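Local coordinates for protein CHIR AB1 (Gallus gallus, PDB 2VSD) that acts as an avian Fc receptor, probably binding the Fc region of chicken antibody at the cell surface through this immunoglobulin domain, at residues Pro6-His11 and Val22-Leu28; Val16-Val22 and Phe60-Leu65; Leu28-Ala33 and Arg74-Ser78; Trp34-Trp38 and Ala56-Phe60; Leu39-Arg44 and Glu66-Thr70. One frame throughout, in Å; residues are numbered along the deposited sequence.

Contact 1 of 5, residues Pro6-His11 and Val22-Leu28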
# COMPACT_ATOMS: atom_id res chain seq x y z
N PRO A 6 -8.40 6.76 11.50
CA PRO A 6 -7.24 7.42 12.10
C PRO A 6 -7.27 8.93 11.84
O PRO A 6 -8.04 9.39 11.01
CB PRO A 6 -6.05 6.75 11.39
CG PRO A 6 -6.59 6.42 10.00
CD PRO A 6 -8.05 6.06 10.23
N SER A 7 -6.44 9.68 12.54
CA SER A 7 -6.29 11.11 12.23
C SER A 7 -4.82 11.46 12.03
O SER A 7 -3.93 10.86 12.61
CB SER A 7 -6.92 11.96 13.34
OG SER A 7 -6.18 11.78 14.52
N LEU A 8 -4.58 12.48 11.22
CA LEU A 8 -3.23 12.75 10.73
C LEU A 8 -2.91 14.20 11.09
O LEU A 8 -3.77 15.10 10.95
CB LEU A 8 -3.19 12.51 9.21
CG LEU A 8 -1.87 12.66 8.43
CD1 LEU A 8 -0.79 11.70 8.90
CD2 LEU A 8 -2.17 12.54 6.90
N SER A 9 -1.71 14.41 11.61
CA SER A 9 -1.24 15.76 11.81
C SER A 9 0.06 15.99 11.03
O SER A 9 0.80 15.04 10.74
CB SER A 9 -1.06 16.07 13.30
OG SER A 9 -0.06 15.25 13.86
N LEU A 10 0.30 17.24 10.69
CA LEU A 10 1.51 17.64 9.98
C LEU A 10 2.27 18.72 10.74
O LEU A 10 1.68 19.75 11.09
CB LEU A 10 1.11 18.14 8.59
CG LEU A 10 2.14 18.98 7.82
CD1 LEU A 10 3.30 18.10 7.35
CD2 LEU A 10 1.48 19.69 6.64
N HIS A 11 3.57 18.50 10.96
CA HIS A 11 4.41 19.51 11.65
C HIS A 11 5.76 19.56 10.98
O HIS A 11 6.38 18.52 10.79
CB HIS A 11 4.61 19.17 13.14
CG HIS A 11 3.33 19.11 13.93
ND1 HIS A 11 2.63 17.94 14.13
CD2 HIS A 11 2.59 20.09 14.50
CE1 HIS A 11 1.53 18.19 14.82
NE2 HIS A 11 1.48 19.49 15.06
N VAL A 22 9.63 17.32 7.44
CA VAL A 22 8.27 17.31 7.96
C VAL A 22 7.96 15.96 8.61
O VAL A 22 8.55 14.94 8.28
CB VAL A 22 7.17 17.63 6.90
CG1 VAL A 22 7.35 19.04 6.33
CG2 VAL A 22 7.18 16.58 5.73
N THR A 23 7.01 16.00 9.54
CA THR A 23 6.57 14.81 10.23
C THR A 23 5.07 14.75 10.09
O THR A 23 4.34 15.70 10.45
CB THR A 23 6.93 14.86 11.75
OG1 THR A 23 8.35 14.86 11.91
CG2 THR A 23 6.36 13.62 12.44
N LEU A 24 4.61 13.62 9.56
CA LEU A 24 3.20 13.31 9.45
C LEU A 24 2.92 12.24 10.49
O LEU A 24 3.45 11.13 10.41
CB LEU A 24 2.88 12.72 8.06
CG LEU A 24 2.79 13.65 6.84
CD1 LEU A 24 1.57 14.56 6.92
CD2 LEU A 24 4.07 14.44 6.58
N ARG A 25 2.12 12.60 11.48
CA ARG A 25 1.90 11.71 12.61
C ARG A 25 0.49 11.12 12.48
O ARG A 25 -0.52 11.87 12.45
CB ARG A 25 2.10 12.49 13.92
CG ARG A 25 1.90 11.68 15.16
CD ARG A 25 2.29 12.49 16.39
NE ARG A 25 1.82 11.83 17.61
CZ ARG A 25 2.54 10.99 18.35
NH1 ARG A 25 3.79 10.69 18.01
NH2 ARG A 25 2.00 10.46 19.44
N CYS A 26 0.42 9.79 12.41
CA CYS A 26 -0.85 9.12 12.20
C CYS A 26 -1.27 8.54 13.53
O CYS A 26 -0.58 7.65 14.07
CB CYS A 26 -0.75 8.00 11.16
SG CYS A 26 -2.35 7.24 10.72
N HIS A 27 -2.38 9.04 14.05
CA HIS A 27 -2.89 8.64 15.37
C HIS A 27 -3.90 7.53 15.26
O HIS A 27 -4.88 7.65 14.55
CB HIS A 27 -3.56 9.82 16.06
CG HIS A 27 -2.63 10.97 16.31
ND1 HIS A 27 -2.49 12.02 15.43
CD2 HIS A 27 -1.79 11.22 17.34
CE1 HIS A 27 -1.61 12.88 15.91
NE2 HIS A 27 -1.17 12.42 17.07
N LEU A 28 -3.67 6.44 15.99
CA LEU A 28 -4.64 5.34 15.99
C LEU A 28 -4.64 4.59 17.32
O LEU A 28 -3.85 4.93 18.20
CB LEU A 28 -4.47 4.42 14.76
CG LEU A 28 -3.25 3.81 14.03
CD1 LEU A 28 -1.93 4.59 14.11
CD2 LEU A 28 -3.03 2.31 14.32
O HOH W 1 3.20 15.55 13.18
O HOH W 2 9.31 17.81 11.56

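Contact 2 of 5, residues Val16-Val22 and Phe60-Leu65. Unlike the reference sequence in segment 16-22: Thr21 (reference Asn).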
# COMPACT_ATOMS: atom_id res chain seq x y z
N VAL A 16 6.62 25.86 4.99
CA VAL A 16 7.47 24.72 4.65
C VAL A 16 8.09 24.94 3.27
O VAL A 16 7.40 25.34 2.32
CB VAL A 16 6.70 23.37 4.69
CG1 VAL A 16 7.61 22.24 4.24
CG2 VAL A 16 6.19 23.12 6.12
N SER A 17 9.40 24.68 3.17
CA SER A 17 10.17 24.89 1.95
C SER A 17 10.95 23.65 1.60
O SER A 17 11.20 22.81 2.46
CB SER A 17 11.17 26.01 2.21
OG SER A 17 10.47 27.19 2.61
N LEU A 18 11.42 23.54 0.36
CA LEU A 18 12.41 22.49 0.03
C LEU A 18 13.57 22.52 1.02
O LEU A 18 14.08 23.59 1.35
CB LEU A 18 12.98 22.68 -1.38
CG LEU A 18 12.10 22.49 -2.62
CD1 LEU A 18 12.99 22.03 -3.80
CD2 LEU A 18 10.96 21.53 -2.45
N GLY A 19 13.99 21.33 1.42
CA GLY A 19 15.06 21.14 2.38
C GLY A 19 14.60 20.98 3.80
O GLY A 19 15.37 20.50 4.65
N ASP A 20 13.35 21.35 4.09
CA ASP A 20 12.85 21.21 5.45
C ASP A 20 12.45 19.76 5.70
O ASP A 20 12.14 19.04 4.76
CB ASP A 20 11.62 22.08 5.68
CG ASP A 20 11.93 23.53 5.74
OD1 ASP A 20 13.13 23.93 5.77
OD2 ASP A 20 10.94 24.29 5.70
N THR A 21 12.46 19.34 6.97
CA THR A 21 11.97 18.01 7.35
C THR A 21 10.56 18.14 7.93
O THR A 21 10.29 19.02 8.77
CB THR A 21 12.99 17.30 8.32
OG1 THR A 21 14.23 17.17 7.63
CG2 THR A 21 12.50 15.90 8.76
N VAL A 22 9.63 17.32 7.44
CA VAL A 22 8.27 17.31 7.96
C VAL A 22 7.96 15.96 8.61
O VAL A 22 8.55 14.94 8.28
CB VAL A 22 7.17 17.63 6.90
CG1 VAL A 22 7.35 19.04 6.33
CG2 VAL A 22 7.18 16.58 5.73
N PHE A 60 10.24 12.88 6.96
CA PHE A 60 11.05 12.90 5.74
C PHE A 60 11.43 14.31 5.33
O PHE A 60 10.79 15.31 5.73
CB PHE A 60 10.36 12.16 4.58
CG PHE A 60 8.97 12.65 4.27
CD1 PHE A 60 8.76 13.61 3.28
CD2 PHE A 60 7.86 12.12 4.93
CE1 PHE A 60 7.48 14.06 2.97
CE2 PHE A 60 6.59 12.56 4.64
CZ PHE A 60 6.38 13.51 3.65
N ALA A 61 12.50 14.39 4.54
CA ALA A 61 12.91 15.69 4.02
C ALA A 61 12.07 16.03 2.80
O ALA A 61 11.75 15.15 1.99
CB ALA A 61 14.39 15.65 3.66
N VAL A 62 11.71 17.30 2.67
CA VAL A 62 11.06 17.79 1.45
C VAL A 62 12.18 17.99 0.43
O VAL A 62 13.09 18.83 0.65
CB VAL A 62 10.31 19.10 1.73
CG1 VAL A 62 9.63 19.63 0.46
CG2 VAL A 62 9.26 18.88 2.88
N THR A 63 12.18 17.20 -0.64
CA THR A 63 13.29 17.27 -1.60
C THR A 63 12.82 17.70 -2.98
O THR A 63 13.64 17.91 -3.87
CB THR A 63 13.98 15.91 -1.73
OG1 THR A 63 13.07 14.95 -2.31
CG2 THR A 63 14.44 15.42 -0.35
N ASN A 64 11.52 17.82 -3.19
CA ASN A 64 11.12 18.33 -4.52
C ASN A 64 9.69 18.82 -4.50
O ASN A 64 8.98 18.59 -3.53
CB ASN A 64 11.35 17.27 -5.59
CG ASN A 64 10.43 16.07 -5.41
OD1 ASN A 64 10.71 15.15 -4.65
ND2 ASN A 64 9.31 16.12 -6.06
N LEU A 65 9.29 19.50 -5.56
CA LEU A 65 7.98 20.13 -5.61
C LEU A 65 6.84 19.11 -5.56
O LEU A 65 5.73 19.48 -5.13
CB LEU A 65 7.84 20.94 -6.91
CG LEU A 65 8.80 22.13 -7.03
CD1 LEU A 65 8.60 22.78 -8.42
CD2 LEU A 65 8.66 23.13 -5.92

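Contact 3 of 5, residues Leu28-Ala33 and Arg74-Ser78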
# COMPACT_ATOMS: atom_id res chain seq x y z
N LEU A 28 -3.67 6.44 15.99
CA LEU A 28 -4.64 5.34 15.99
C LEU A 28 -4.64 4.59 17.32
O LEU A 28 -3.85 4.93 18.20
CB LEU A 28 -4.47 4.42 14.76
CG LEU A 28 -3.25 3.81 14.03
CD1 LEU A 28 -1.93 4.59 14.11
CD2 LEU A 28 -3.03 2.31 14.32
N PRO A 29 -5.53 3.59 17.48
CA PRO A 29 -5.57 2.85 18.75
C PRO A 29 -4.32 2.03 19.08
O PRO A 29 -3.49 1.75 18.20
CB PRO A 29 -6.78 1.92 18.58
CG PRO A 29 -7.60 2.53 17.49
CD PRO A 29 -6.56 3.10 16.55
N ARG A 30 -4.20 1.64 20.35
CA ARG A 30 -3.06 0.84 20.82
C ARG A 30 -3.24 -0.64 20.46
O ARG A 30 -3.37 -1.50 21.35
CB ARG A 30 -2.87 1.00 22.33
CG ARG A 30 -2.40 2.39 22.75
CD ARG A 30 -2.04 2.36 24.22
NE ARG A 30 -1.99 3.69 24.82
CZ ARG A 30 -0.87 4.37 25.04
NH1 ARG A 30 0.31 3.87 24.70
NH2 ARG A 30 -0.94 5.58 25.60
N MET A 31 -3.28 -0.90 19.16
CA MET A 31 -3.20 -2.26 18.61
C MET A 31 -2.00 -2.31 17.67
O MET A 31 -1.63 -1.29 17.10
CB MET A 31 -4.48 -2.60 17.84
CG MET A 31 -4.84 -1.60 16.73
SD MET A 31 -6.38 -1.99 15.90
CE MET A 31 -7.61 -1.35 17.03
N ALA A 32 -1.39 -3.47 17.51
CA ALA A 32 -0.34 -3.65 16.50
C ALA A 32 -0.97 -3.48 15.11
O ALA A 32 -2.06 -3.99 14.85
CB ALA A 32 0.34 -5.03 16.64
N ALA A 33 -0.33 -2.72 14.24
CA ALA A 33 -0.93 -2.46 12.92
C ALA A 33 0.11 -1.98 11.91
O ALA A 33 1.15 -1.43 12.27
CB ALA A 33 -2.07 -1.45 13.04
N ARG A 74 -3.96 5.46 6.69
CA ARG A 74 -4.85 4.30 6.70
C ARG A 74 -4.11 3.27 7.53
O ARG A 74 -2.87 3.21 7.50
CB ARG A 74 -4.93 3.81 5.24
CG ARG A 74 -5.83 2.69 4.93
CD ARG A 74 -5.89 2.64 3.44
NE ARG A 74 -6.71 1.54 2.94
CZ ARG A 74 -6.26 0.51 2.24
NH1 ARG A 74 -4.97 0.35 1.97
NH2 ARG A 74 -7.14 -0.40 1.86
N TYR A 75 -4.82 2.43 8.27
CA TYR A 75 -4.12 1.32 8.96
C TYR A 75 -4.87 0.01 8.82
O TYR A 75 -6.06 0.03 8.51
CB TYR A 75 -3.79 1.64 10.43
CG TYR A 75 -4.99 1.76 11.34
CD1 TYR A 75 -5.71 2.95 11.42
CD2 TYR A 75 -5.38 0.69 12.15
CE1 TYR A 75 -6.83 3.08 12.27
CE2 TYR A 75 -6.49 0.80 13.01
CZ TYR A 75 -7.21 2.00 13.05
OH TYR A 75 -8.31 2.15 13.89
N GLN A 76 -4.14 -1.09 9.00
CA GLN A 76 -4.62 -2.44 8.70
C GLN A 76 -4.09 -3.45 9.70
O GLN A 76 -2.94 -3.38 10.17
CB GLN A 76 -4.19 -2.90 7.29
CG GLN A 76 -4.62 -2.01 6.14
CD GLN A 76 -4.32 -2.64 4.78
OE1 GLN A 76 -3.23 -3.19 4.56
NE2 GLN A 76 -5.28 -2.55 3.87
N VAL A 77 -4.95 -4.42 10.01
CA VAL A 77 -4.58 -5.55 10.84
C VAL A 77 -5.03 -6.84 10.14
O VAL A 77 -5.93 -6.82 9.32
CB VAL A 77 -5.22 -5.46 12.26
CG1 VAL A 77 -4.68 -4.26 13.00
CG2 VAL A 77 -6.74 -5.41 12.16
N SER A 78 -4.39 -7.96 10.49
CA SER A 78 -4.75 -9.24 9.85
C SER A 78 -5.52 -10.21 10.76
O SER A 78 -5.89 -11.30 10.32
CB SER A 78 -3.51 -9.92 9.27
OG SER A 78 -2.54 -10.10 10.27

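Contact 4 of 5, residues Trp34-Trp38 and Ala56-Phe60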
# COMPACT_ATOMS: atom_id res chain seq x y z
N TRP A 34 -0.17 -2.23 10.64
CA TRP A 34 0.60 -1.67 9.53
C TRP A 34 -0.03 -0.33 9.21
O TRP A 34 -1.22 -0.26 9.04
CB TRP A 34 0.56 -2.61 8.30
CG TRP A 34 1.64 -3.63 8.39
CD1 TRP A 34 1.52 -4.95 8.79
CD2 TRP A 34 3.03 -3.43 8.13
NE1 TRP A 34 2.74 -5.56 8.76
CE2 TRP A 34 3.69 -4.65 8.39
CE3 TRP A 34 3.78 -2.34 7.68
CZ2 TRP A 34 5.05 -4.81 8.20
CZ3 TRP A 34 5.14 -2.49 7.51
CH2 TRP A 34 5.76 -3.72 7.77
N VAL A 35 0.78 0.72 9.17
CA VAL A 35 0.23 2.06 8.94
C VAL A 35 0.71 2.54 7.57
O VAL A 35 1.88 2.34 7.24
CB VAL A 35 0.66 3.03 10.03
CG1 VAL A 35 -0.07 4.37 9.87
CG2 VAL A 35 0.37 2.43 11.42
N GLN A 36 -0.19 3.14 6.79
CA GLN A 36 0.19 3.63 5.46
C GLN A 36 0.07 5.15 5.36
O GLN A 36 -0.92 5.73 5.84
CB GLN A 36 -0.76 3.05 4.44
CG GLN A 36 -0.70 1.52 4.40
CD GLN A 36 -1.64 0.90 3.40
OE1 GLN A 36 -2.63 1.51 2.97
NE2 GLN A 36 -1.36 -0.37 3.04
N LEU A 37 1.02 5.78 4.67
CA LEU A 37 0.87 7.18 4.34
C LEU A 37 0.64 7.27 2.84
O LEU A 37 1.47 6.80 2.06
CB LEU A 37 2.12 7.99 4.73
CG LEU A 37 1.98 9.52 4.52
CD1 LEU A 37 1.07 10.17 5.59
CD2 LEU A 37 3.36 10.14 4.57
N TRP A 38 -0.44 7.97 2.47
CA TRP A 38 -0.89 8.11 1.09
C TRP A 38 -0.74 9.56 0.69
O TRP A 38 -1.01 10.47 1.52
CB TRP A 38 -2.36 7.76 0.98
CG TRP A 38 -2.59 6.29 1.10
CD1 TRP A 38 -2.37 5.51 2.21
CD2 TRP A 38 -3.05 5.41 0.07
NE1 TRP A 38 -2.71 4.19 1.93
CE2 TRP A 38 -3.11 4.10 0.62
CE3 TRP A 38 -3.44 5.61 -1.27
CZ2 TRP A 38 -3.51 2.98 -0.13
CZ3 TRP A 38 -3.86 4.50 -2.02
CH2 TRP A 38 -3.89 3.19 -1.44
N ALA A 56 1.99 6.24 14.48
CA ALA A 56 3.16 5.98 13.64
C ALA A 56 3.52 7.35 13.09
O ALA A 56 2.63 8.10 12.74
CB ALA A 56 2.81 5.05 12.48
N GLU A 57 4.81 7.67 13.03
CA GLU A 57 5.25 8.95 12.49
C GLU A 57 6.05 8.70 11.24
O GLU A 57 6.92 7.80 11.22
CB GLU A 57 6.13 9.70 13.50
CG GLU A 57 5.34 10.34 14.62
CD GLU A 57 6.15 11.34 15.42
OE1 GLU A 57 7.40 11.34 15.31
OE2 GLU A 57 5.53 12.13 16.15
N PHE A 58 5.77 9.46 10.19
CA PHE A 58 6.54 9.39 8.97
C PHE A 58 7.27 10.71 8.89
O PHE A 58 6.65 11.75 8.66
CB PHE A 58 5.60 9.24 7.75
CG PHE A 58 4.73 8.03 7.80
CD1 PHE A 58 5.14 6.83 7.19
CD2 PHE A 58 3.51 8.05 8.49
CE1 PHE A 58 4.34 5.70 7.24
CE2 PHE A 58 2.71 6.91 8.55
CZ PHE A 58 3.12 5.74 7.93
N SER A 59 8.58 10.69 9.06
CA SER A 59 9.36 11.92 8.99
C SER A 59 10.24 11.83 7.77
O SER A 59 10.91 10.79 7.57
CB SER A 59 10.22 12.12 10.23
OG SER A 59 9.43 12.31 11.38
N PHE A 60 10.24 12.88 6.96
CA PHE A 60 11.05 12.90 5.74
C PHE A 60 11.43 14.31 5.33
O PHE A 60 10.79 15.31 5.73
CB PHE A 60 10.36 12.16 4.58
CG PHE A 60 8.97 12.65 4.27
CD1 PHE A 60 8.76 13.61 3.28
CD2 PHE A 60 7.86 12.12 4.93
CE1 PHE A 60 7.48 14.06 2.97
CE2 PHE A 60 6.59 12.56 4.64
CZ PHE A 60 6.38 13.51 3.65

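Contact 5 of 5, residues Leu39-Arg44 and Glu66-Thr70. With NAG (2-acetamido-2-deoxy-beta-D-glucopyranose), chain B.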
# COMPACT_ATOMS: atom_id res chain seq x y z
N LEU A 39 -0.31 9.78 -0.55
CA LEU A 39 -0.15 11.13 -1.10
C LEU A 39 -0.95 11.21 -2.41
O LEU A 39 -0.70 10.40 -3.32
CB LEU A 39 1.35 11.45 -1.34
CG LEU A 39 1.66 12.70 -2.18
CD1 LEU A 39 0.98 13.97 -1.57
CD2 LEU A 39 3.17 12.95 -2.31
N ASN A 40 -1.91 12.15 -2.49
CA ASN A 40 -2.71 12.32 -3.72
C ASN A 40 -3.38 11.01 -4.14
O ASN A 40 -3.53 10.71 -5.35
CB ASN A 40 -1.87 12.86 -4.88
CG ASN A 40 -1.29 14.24 -4.63
OD1 ASN A 40 -1.63 14.91 -3.64
ND2 ASN A 40 -0.36 14.63 -5.53
N GLY A 41 -3.78 10.22 -3.15
CA GLY A 41 -4.56 9.00 -3.43
C GLY A 41 -3.72 7.81 -3.87
O GLY A 41 -4.27 6.81 -4.39
N THR A 42 -2.40 7.89 -3.68
CA THR A 42 -1.49 6.78 -4.00
C THR A 42 -0.61 6.53 -2.76
O THR A 42 -0.18 7.48 -2.10
CB THR A 42 -0.62 7.13 -5.24
OG1 THR A 42 -1.46 7.25 -6.40
CG2 THR A 42 0.47 6.09 -5.49
N LEU A 43 -0.37 5.27 -2.44
CA LEU A 43 0.48 4.92 -1.28
C LEU A 43 1.89 5.47 -1.46
O LEU A 43 2.53 5.23 -2.53
CB LEU A 43 0.54 3.38 -1.12
CG LEU A 43 1.50 2.87 -0.05
CD1 LEU A 43 0.80 3.11 1.26
CD2 LEU A 43 1.86 1.35 -0.19
N ARG A 44 2.38 6.18 -0.42
CA ARG A 44 3.76 6.65 -0.42
C ARG A 44 4.69 5.80 0.44
O ARG A 44 5.69 5.27 -0.06
CB ARG A 44 3.86 8.15 -0.06
CG ARG A 44 5.27 8.67 -0.34
CD ARG A 44 5.45 10.13 -0.10
NE ARG A 44 6.85 10.47 -0.38
CZ ARG A 44 7.38 11.69 -0.32
NH1 ARG A 44 6.62 12.75 -0.05
NH2 ARG A 44 8.68 11.84 -0.58
N GLU A 66 7.11 17.88 -5.97
CA GLU A 66 6.07 16.84 -5.97
C GLU A 66 5.73 16.30 -4.58
O GLU A 66 4.79 15.52 -4.43
CB GLU A 66 6.38 15.72 -6.98
CG GLU A 66 6.46 16.28 -8.44
CD GLU A 66 6.75 15.19 -9.45
OE1 GLU A 66 7.18 14.10 -9.04
OE2 GLU A 66 6.56 15.45 -10.67
N ASP A 67 6.48 16.76 -3.57
CA ASP A 67 6.16 16.43 -2.18
C ASP A 67 4.92 17.16 -1.70
O ASP A 67 4.29 16.74 -0.76
CB ASP A 67 7.34 16.76 -1.22
CG ASP A 67 8.47 15.77 -1.34
OD1 ASP A 67 8.19 14.55 -1.43
OD2 ASP A 67 9.64 16.20 -1.34
N ALA A 68 4.56 18.25 -2.36
CA ALA A 68 3.35 18.99 -2.01
C ALA A 68 2.12 18.12 -2.27
O ALA A 68 2.16 17.22 -3.09
CB ALA A 68 3.29 20.28 -2.85
N GLY A 69 1.03 18.37 -1.56
CA GLY A 69 -0.22 17.70 -1.95
C GLY A 69 -1.01 17.19 -0.78
O GLY A 69 -0.84 17.64 0.37
N THR A 70 -1.89 16.24 -1.07
CA THR A 70 -2.87 15.81 -0.06
C THR A 70 -2.44 14.51 0.60
O THR A 70 -2.38 13.46 -0.05
CB THR A 70 -4.24 15.62 -0.68
OG1 THR A 70 -4.58 16.79 -1.41
CG2 THR A 70 -5.30 15.38 0.44
C1 NAG B . 0.28 15.93 -5.43
C2 NAG B . 1.50 15.86 -6.36
C3 NAG B . 2.19 17.23 -6.60
C4 NAG B . 1.16 18.34 -6.83
C5 NAG B . 0.02 18.23 -5.79
C6 NAG B . -1.11 19.27 -5.95
C7 NAG B . 2.61 13.64 -6.35
C8 NAG B . 1.54 13.15 -7.23
N2 NAG B . 2.52 14.90 -5.89
O3 NAG B . 3.09 17.10 -7.70
O4 NAG B . 1.67 19.65 -6.64
O5 NAG B . -0.58 16.95 -5.88
O6 NAG B . -1.60 19.20 -7.29
O7 NAG B . 3.50 12.81 -6.03
O HOH W 3 -3.59 17.20 -4.32
O HOH W 4 -3.88 10.88 -0.29
O HOH W 5 10.95 14.07 -0.57

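Contact 1 of 5, residues Pro6-His11 and Val22-Leu28
Six main-chain hydrogen bonds tie strand 7-11 to strand 22-27, whose axes run antiparallel at 161° and approach to 4.7 Å. They come as three reciprocal pairs: Ser7 N to His27 O (3.3 Å) with His27 N to Ser7 O (2.8 Å), Ser9 with Arg25 (2.9 Å each way between N and O), and His11 with Thr23 (again 2.9 Å each way between N and O). Between them lie the non-hydrogen-bonded pairs Leu8-Cys26 and Leu10-Leu24, where CA-H...O contacts such as Leu24 CA to Ser9 O (3.2 Å) fill in. This is the edge hairpin of the three-stranded sheet of an immunoglobulin domain, and Cys26 contributes one half of its disulfide, with Cys73 of the facing sheet. The apolar packing is on the inward face: Leu8 CD1 lies 3.9 Å from Leu24 CB, Leu10 CD1 3.8 Å from Leu24 CD2, and Pro6 CB 3.8 Å from Cys26 SG. Polar groups take the outward face. Ser9 OG meets the edge of the His27 ring (3.5 Å to CE1), Arg25 reaches on to a salt bridge with Glu57, and one water joins His11 ND1 (2.6 Å) to Thr23 O (3.0 Å).

Contact 2 of 5, residues Val16-Val22 and Phe60-Leu65
Here the last residues of strand 55-61 meet the turn that leads into strand 21-27, at one end of the three-stranded sheet of the immunoglobulin sandwich. Phe60 forms an antiparallel hydrogen-bonded pair with Val22: Val22 N to Phe60 O is 2.9 Å and Phe60 N to Val22 O 3.0 Å. The Phe60 ring receives Val22 CG2 over one face in a CH-pi contact, 4.0 Å from its centroid, and holds Arg44 in a cation-pi contact. Ala61 follows as the non-hydrogen-bonded partner of Thr21, with CA atoms 4.2 Å apart. Val62, the residue most covered here, donates its N to Asp20 O (2.8 Å) and accepts Gly19 N at its O (2.8 Å), gripping the type II turn Ser17-Asp20 from which both partners come. Its CG2 packs on Val16 CG1 (4.0 Å) and Val22 CG1 (3.9 Å). Thr63 and Asn64 turn their CB atoms away, yet their backbone passes Leu18, whose CD2 is 3.6 Å from Asn64 C. Leu65, which also touches glycan sugars, lies at the end, its CD2 4.5 Å from Leu18 CD2.

Contact 3 of 5, residues Leu28-Ala33 and Arg74-Ser78
Tyr75 is the largest contributor, at the end of the immunoglobulin sandwich where the loop joining the two sheets, 28-33, crosses beside strand 69-78. Loop atoms cover one face and part of the edge of its ring: Leu28 CD2 sits over one face, 3.8 Å from the centroid and 20° off the normal, a CH-pi contact, while Met31 SD lies at the edge, 5.4 Å from the centroid, a Met-aromatic contact. Pro29 CD comes within 3.3 Å of Tyr75 OH, a hydroxyl that is hydrogen-bonded to Pro4 O near the N-terminus. Val77, two residues on, presents CG1 to the loop, 4.1 Å from Met31 SD. Ala33 begins the next strand, and its methyl points into the gap between the two larger residues: CB is 4.0 Å from Tyr75 CD2. The contact is apolar across the segments, but the outer face of the same strand meets a second subunit, where Arg74 forms a salt bridge with Asp46 of that subunit. Between the segments, Val77 CG1 also lies 3.8 Å from Ala33 CB and 3.2 Å from Ala32 O.

Contact 4 of 5, residues Trp34-Trp38 and Ala56-Phe60
The Phe58 ring is the principal bump, reaching across from strand 56-60 to lie against strand 34-38. Leu37 CB rests squarely over one ring face, 3.8 Å from the centroid and 1° off the normal, a CH-pi contact; Leu37 CD2 reaches back along the same side chain to Phe58 CB at 4.0 Å. At the far end of the ring, Phe58 CZ noses up to the opposing backbone, 3.7 Å from Val35 O and 3.9 Å from Leu37 N, filling the hollow between the inward side chains of Val35 and Leu37. The two strands are 8.5 Å apart at closest approach and cross at -38°, the spacing of face-to-face packing: these are strands of the two separate sheets of the immunoglobulin sandwich, and their interlocking side chains form part of its core. The small Ala56 side chain lets Val35 CG2 come in against its CB at 3.7 Å, while Val35 CG1 lies 4.0 Å from Phe58 CZ. Beyond Phe58, Phe60 CE2 meets Leu37 CD2 at 4.0 Å, so Leu37 CD2 touches both aromatic residues. Gln36 points its CB away from 56-60 and packs on Gln36 of the second subunit, and its OE1 accepts both Trp38 NE1 (2.9 Å) and Arg74 NH1.

Contact 5 of 5, residues Leu39-Arg44 and Glu66-Thr70
Residues Leu39-Thr42 form a type I' turn, closing the hairpin between strands 33-39 and 42-49 of the immunoglobulin domain's four-stranded sheet, with Leu39 N to Thr42 O at 2.8 Å and Thr42 N to Leu39 O at 3.1 Å. Asn40, at positive phi, gives its N to Thr70 O (2.8 Å). Its side-chain OD1 accepts Thr70 N at 2.9 Å, so both polar groups of Thr70's backbone are bound by one residue. A CB on Gly69 would clash with Asn40 OD1, and at its backbone angles would also press on the carbonyl O of Ala68. Leu39 lays CD1 3.8 Å from Ala68 O and CD2 3.7 Å from Glu66 O. The extended Arg44 makes a salt bridge to Asp67, with NH1 and NH2 at 2.8 and 2.9 Å from OD1, both weak as hydrogen bonds; Asp67 OD2 also receives the N atoms of Thr63 and Asn64. The turn is a glycosylation site: Asn40 ND2 is bonded to NAG C1 (1.5 Å), and the sugar folds back on the 66-70 segment, where NAG N2 donates to Glu66 O at 2.8 Å.

How the contacts relate
Contact 4 is the core, close to the chain's centre, joining the two sheets by apolar packing, with no backbone hydrogen bonds between its segments; contact 3 is likewise buried and apolar across its segments, but lies at one end of the sandwich. Contacts 1 and 2 share strand 21-27 and Val22 and are held chiefly by backbone bonds, in contact 2 continuing past the strand ends into a turn; contact 1 is half inward and half outward, contact 2 more exposed. Contact 5 is the polar, glycan-bearing end, about 21 Å centre to centre from contact 3 although both use strand 69-78. Phe60 links contacts 2 and 4 and touches Arg44 of contact 5. Segments of contacts 3, 4 and 5 also meet the second subunit.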